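Side-chain contacts in ubiquitin-like-conjugating enzyme ATG10 (Saccharomyces cerevisiae, PDB 4EBR), which acts as the E2-like enzyme that conjugates ATG12 to ATG5, a step required for autophagy and for cytoplasm-to-vacuole transport in yeast: residues A[69-73]-A[74-78]; A[18-21]-A[22-26]. All coordinates share one frame; numbering follows the deposited sequence.

Contact 1. Residues A[69-73]-A[74-78]; sequences LTYSK and VYNEP
Y71 and N76 reach each other beside the hairpin turn: N76 ND2 donates to Y71 OH (2.8 Å, 161° at the hydrogen), which lies in the amide plane, while phenol and amide planes stand 46° apart. With CG anti to the backbone N (chi1 179°), the Y71 ring slants across N76 CA and E77 N. Y71 OH is also hydrogen-bonded to I4 O, and N76 OD1 to G1 N of the second subunit; a phenylalanine in place of Y71 would probably leave N76 ND2 without its acceptor and I4 O without that partner. Around the turn, S72 OG takes the N-H of Y75 in a nearly straight bond of 3.0 Å, with CD2 of the Y75 ring 3.6 Å from S72 OG. Over the centre of that ring sits V74 CG1. Between the backbones, S72 N donates to E77 O at 2.8 Å; in return S72 O receives weak bonds from N76 N and E77 N. Y71 and P78 form an antiparallel non-hydrogen-bonded pair, and P78 CA makes a CH...O contact with T70 O at 3.3 Å. N76 and E77 both facing S72, with positive phi at N76, make a G1 beta bulge closing the hairpin of strands 63-72 and 77-90.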
# COMPACT_ATOMS: atom_id res chain seq x y z
N LEU A 69 -12.79 4.13 5.36
CA LEU A 69 -12.94 2.80 4.78
C LEU A 69 -13.06 2.97 3.29
O LEU A 69 -14.01 3.58 2.80
CB LEU A 69 -14.20 2.12 5.29
CG LEU A 69 -14.23 1.63 6.74
CD1 LEU A 69 -14.27 2.78 7.73
CD2 LEU A 69 -15.42 0.71 6.93
N THR A 70 -12.11 2.44 2.54
CA THR A 70 -12.13 2.61 1.10
C THR A 70 -11.86 1.29 0.42
O THR A 70 -11.57 0.28 1.07
CB THR A 70 -11.03 3.57 0.65
OG1 THR A 70 -9.76 2.98 0.91
CG2 THR A 70 -11.10 4.86 1.42
N TYR A 71 -11.91 1.32 -0.90
CA TYR A 71 -11.69 0.13 -1.67
C TYR A 71 -10.42 0.31 -2.49
O TYR A 71 -10.22 1.35 -3.11
CB TYR A 71 -12.90 -0.12 -2.56
CG TYR A 71 -12.77 -1.34 -3.45
CD1 TYR A 71 -12.99 -2.61 -2.95
CD2 TYR A 71 -12.42 -1.21 -4.79
CE1 TYR A 71 -12.86 -3.75 -3.76
CE2 TYR A 71 -12.30 -2.33 -5.62
CZ TYR A 71 -12.52 -3.60 -5.10
OH TYR A 71 -12.39 -4.72 -5.90
N SER A 72 -9.55 -0.68 -2.50
CA SER A 72 -8.40 -0.61 -3.41
C SER A 72 -8.70 -1.28 -4.74
O SER A 72 -8.96 -2.49 -4.80
CB SER A 72 -7.20 -1.29 -2.79
OG SER A 72 -6.17 -1.40 -3.75
N LYS A 73 -8.66 -0.52 -5.82
CA LYS A 73 -8.87 -1.11 -7.13
C LYS A 73 -7.62 -1.86 -7.57
O LYS A 73 -7.68 -2.77 -8.39
CB LYS A 73 -9.25 -0.04 -8.16
CG LYS A 73 -10.21 0.98 -7.61
CD LYS A 73 -11.41 1.24 -8.51
CE LYS A 73 -12.30 2.31 -7.89
NZ LYS A 73 -13.39 2.73 -8.79
N VAL A 74 -6.48 -1.48 -6.99
CA VAL A 74 -5.23 -2.14 -7.29
C VAL A 74 -5.25 -3.57 -6.79
O VAL A 74 -4.86 -4.49 -7.50
CB VAL A 74 -4.03 -1.41 -6.64
CG1 VAL A 74 -2.72 -2.15 -6.92
CG2 VAL A 74 -3.94 0.03 -7.12
N TYR A 75 -5.64 -3.74 -5.53
CA TYR A 75 -5.63 -5.05 -4.91
C TYR A 75 -6.98 -5.76 -4.82
O TYR A 75 -7.03 -6.93 -4.42
CB TYR A 75 -5.01 -4.96 -3.51
CG TYR A 75 -3.60 -4.45 -3.49
CD1 TYR A 75 -2.58 -5.13 -4.16
CD2 TYR A 75 -3.27 -3.28 -2.80
CE1 TYR A 75 -1.28 -4.65 -4.16
CE2 TYR A 75 -1.95 -2.79 -2.80
CZ TYR A 75 -0.97 -3.49 -3.47
OH TYR A 75 0.33 -3.03 -3.47
N ASN A 76 -8.06 -5.07 -5.19
CA ASN A 76 -9.44 -5.59 -4.98
C ASN A 76 -9.74 -6.03 -3.56
O ASN A 76 -10.27 -7.11 -3.34
CB ASN A 76 -9.76 -6.72 -5.95
CG ASN A 76 -9.63 -6.28 -7.36
OD1 ASN A 76 -8.81 -6.81 -8.12
ND2 ASN A 76 -10.41 -5.28 -7.73
N GLU A 77 -9.39 -5.18 -2.61
CA GLU A 77 -9.57 -5.44 -1.20
C GLU A 77 -9.88 -4.11 -0.55
O GLU A 77 -9.52 -3.04 -1.08
CB GLU A 77 -8.29 -6.03 -0.61
CG GLU A 77 -8.13 -7.50 -0.87
CD GLU A 77 -6.94 -8.12 -0.13
OE1 GLU A 77 -6.22 -8.93 -0.76
OE2 GLU A 77 -6.75 -7.79 1.07
N PRO A 78 -10.57 -4.15 0.60
CA PRO A 78 -10.83 -2.90 1.31
C PRO A 78 -9.52 -2.36 1.88
O PRO A 78 -8.54 -3.08 1.99
CB PRO A 78 -11.75 -3.32 2.46
CG PRO A 78 -12.27 -4.65 2.08
CD PRO A 78 -11.18 -5.30 1.27

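Contact 2. Residues A[18-21]-A[22-26]; sequences DSQI and FHNWA
Q20 and N24 join the two ends of a single backbone turn in the loop between helix 6-18 and strand 28-33. Q20 leaves the helix with positive phi, and I21 to N24 then wind on so that N24 N donates to Q20 O at 3.0 Å. The donor is tilted 20° from the carbonyl plane. A second, weak backbone bond runs from W25 N to F22 O, and I21 N makes a weak bond to S19 OG.

On one flank the Q20 amide lies stacked on the H23 imidazole. Their planes are only 12° apart, although the two side chains run at about a right angle, and Q20 NE2 sits 3.9 Å above the plane over the ring centre. A bend at chi2 folds the glutamine chain over this face. H23 ND1 comes 3.4 Å from Q20 CA, and Y17 meets the H23 ring edge-to-face. The N24 side chain turns back along the turn, bringing ND2 within 3.6 Å of Q20 CB.

On the other flank I21 CG2 lies over one face of the F22 ring in a CH-pi contact, 4.0 Å from its centroid and 11° off the normal. W25 CE3 lies in plane at the edge of the same ring. W25 CB also packs 3.4 Å from I21 O, an oxygen hydrogen-bonded to Y166 OH. Beyond the turn, F22 meets L40 and L42, while W25 stacks on Y166 and is hydrogen-bonded through NE1 to G165 O.

The chemistry is thus divided: the amides of Q20 and N24 and the imidazole of H23 gather on one flank, and I21, F22 and W25 on the other, where F22 and W25 are buried, consistent with a loop held both by apolar packing on strand 40-44 and helix 152-164 and by hydrogen bonds to G165 and Y166.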
# COMPACT_ATOMS: atom_id res chain seq x y z
N ASP A 18 -26.53 1.48 6.09
CA ASP A 18 -27.97 1.48 6.35
C ASP A 18 -28.33 0.82 7.66
O ASP A 18 -29.25 1.26 8.33
CB ASP A 18 -28.73 0.86 5.18
CG ASP A 18 -28.81 1.78 3.98
OD1 ASP A 18 -28.76 3.01 4.19
OD2 ASP A 18 -28.91 1.27 2.84
N SER A 19 -27.60 -0.21 8.05
CA SER A 19 -27.88 -0.94 9.28
C SER A 19 -27.67 -0.07 10.52
O SER A 19 -28.06 -0.45 11.64
CB SER A 19 -27.01 -2.18 9.38
OG SER A 19 -25.65 -1.82 9.56
N GLN A 20 -27.04 1.08 10.31
CA GLN A 20 -26.75 2.03 11.38
C GLN A 20 -25.83 1.43 12.43
O GLN A 20 -25.77 1.91 13.56
CB GLN A 20 -28.04 2.54 12.02
CG GLN A 20 -28.99 3.20 11.03
CD GLN A 20 -29.19 4.67 11.31
OE1 GLN A 20 -29.33 5.09 12.47
NE2 GLN A 20 -29.19 5.48 10.26
N ILE A 21 -25.08 0.40 12.04
CA ILE A 21 -24.17 -0.23 12.98
C ILE A 21 -23.13 0.78 13.46
O ILE A 21 -22.70 0.74 14.61
CB ILE A 21 -23.51 -1.50 12.40
CG1 ILE A 21 -22.78 -2.28 13.50
CG2 ILE A 21 -22.55 -1.17 11.26
CD1 ILE A 21 -21.88 -3.38 12.97
N PHE A 22 -22.73 1.71 12.59
CA PHE A 22 -21.80 2.74 13.02
C PHE A 22 -22.49 3.91 13.75
O PHE A 22 -21.94 4.49 14.70
CB PHE A 22 -20.94 3.21 11.85
CG PHE A 22 -20.10 2.11 11.22
CD1 PHE A 22 -20.26 1.77 9.89
CD2 PHE A 22 -19.14 1.44 11.98
CE1 PHE A 22 -19.49 0.77 9.32
CE2 PHE A 22 -18.35 0.44 11.41
CZ PHE A 22 -18.53 0.10 10.09
N HIS A 23 -23.71 4.24 13.34
CA HIS A 23 -24.45 5.33 13.96
C HIS A 23 -24.79 5.07 15.43
O HIS A 23 -24.80 5.98 16.24
CB HIS A 23 -25.74 5.61 13.18
CG HIS A 23 -25.50 5.89 11.73
ND1 HIS A 23 -25.03 4.94 10.86
CD2 HIS A 23 -25.67 7.02 11.00
CE1 HIS A 23 -24.92 5.46 9.65
NE2 HIS A 23 -25.30 6.72 9.71
N ASN A 24 -25.06 3.82 15.76
CA ASN A 24 -25.41 3.47 17.13
C ASN A 24 -24.20 3.00 17.91
O ASN A 24 -24.30 2.62 19.07
CB ASN A 24 -26.50 2.39 17.14
CG ASN A 24 -27.72 2.80 16.34
OD1 ASN A 24 -28.20 3.93 16.44
ND2 ASN A 24 -28.21 1.87 15.53
N TRP A 25 -23.05 3.00 17.26
CA TRP A 25 -21.82 2.63 17.93
C TRP A 25 -21.45 3.78 18.85
O TRP A 25 -21.44 4.94 18.43
CB TRP A 25 -20.74 2.42 16.88
CG TRP A 25 -19.45 1.96 17.42
CD1 TRP A 25 -19.22 1.44 18.66
CD2 TRP A 25 -18.19 1.99 16.75
NE1 TRP A 25 -17.88 1.14 18.79
CE2 TRP A 25 -17.23 1.47 17.64
CE3 TRP A 25 -17.78 2.40 15.48
CZ2 TRP A 25 -15.89 1.35 17.30
CZ3 TRP A 25 -16.45 2.27 15.14
CH2 TRP A 25 -15.52 1.75 16.05
N ALA A 26 -21.18 3.47 20.12
CA ALA A 26 -20.99 4.50 21.14
C ALA A 26 -19.83 5.43 20.83
O ALA A 26 -19.94 6.65 20.97
CB ALA A 26 -20.80 3.87 22.51

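From the N terminus, the chain leaves helix 6-18 and enters contact 2, where residues 18-26 close a short turn before strand 28-33. It then runs through strands 28-33 and 40-44 to contact 1, where residues 69-78 close the hairpin of strands 63-72 and 77-90. The two lie in series, neither nesting nor crossing, with centres about 22 Å apart. They share structural neighbours: F22 packs on L40, whose backbone is hydrogen-bonded to L69, and I160 of helix 152-164 touches both W25 and L69. Contact 2 ties the helix exit to sheet and C-terminal helix; contact 1 faces the second subunit, with the side chain of E77 about 9 Å from that of the active-site C135.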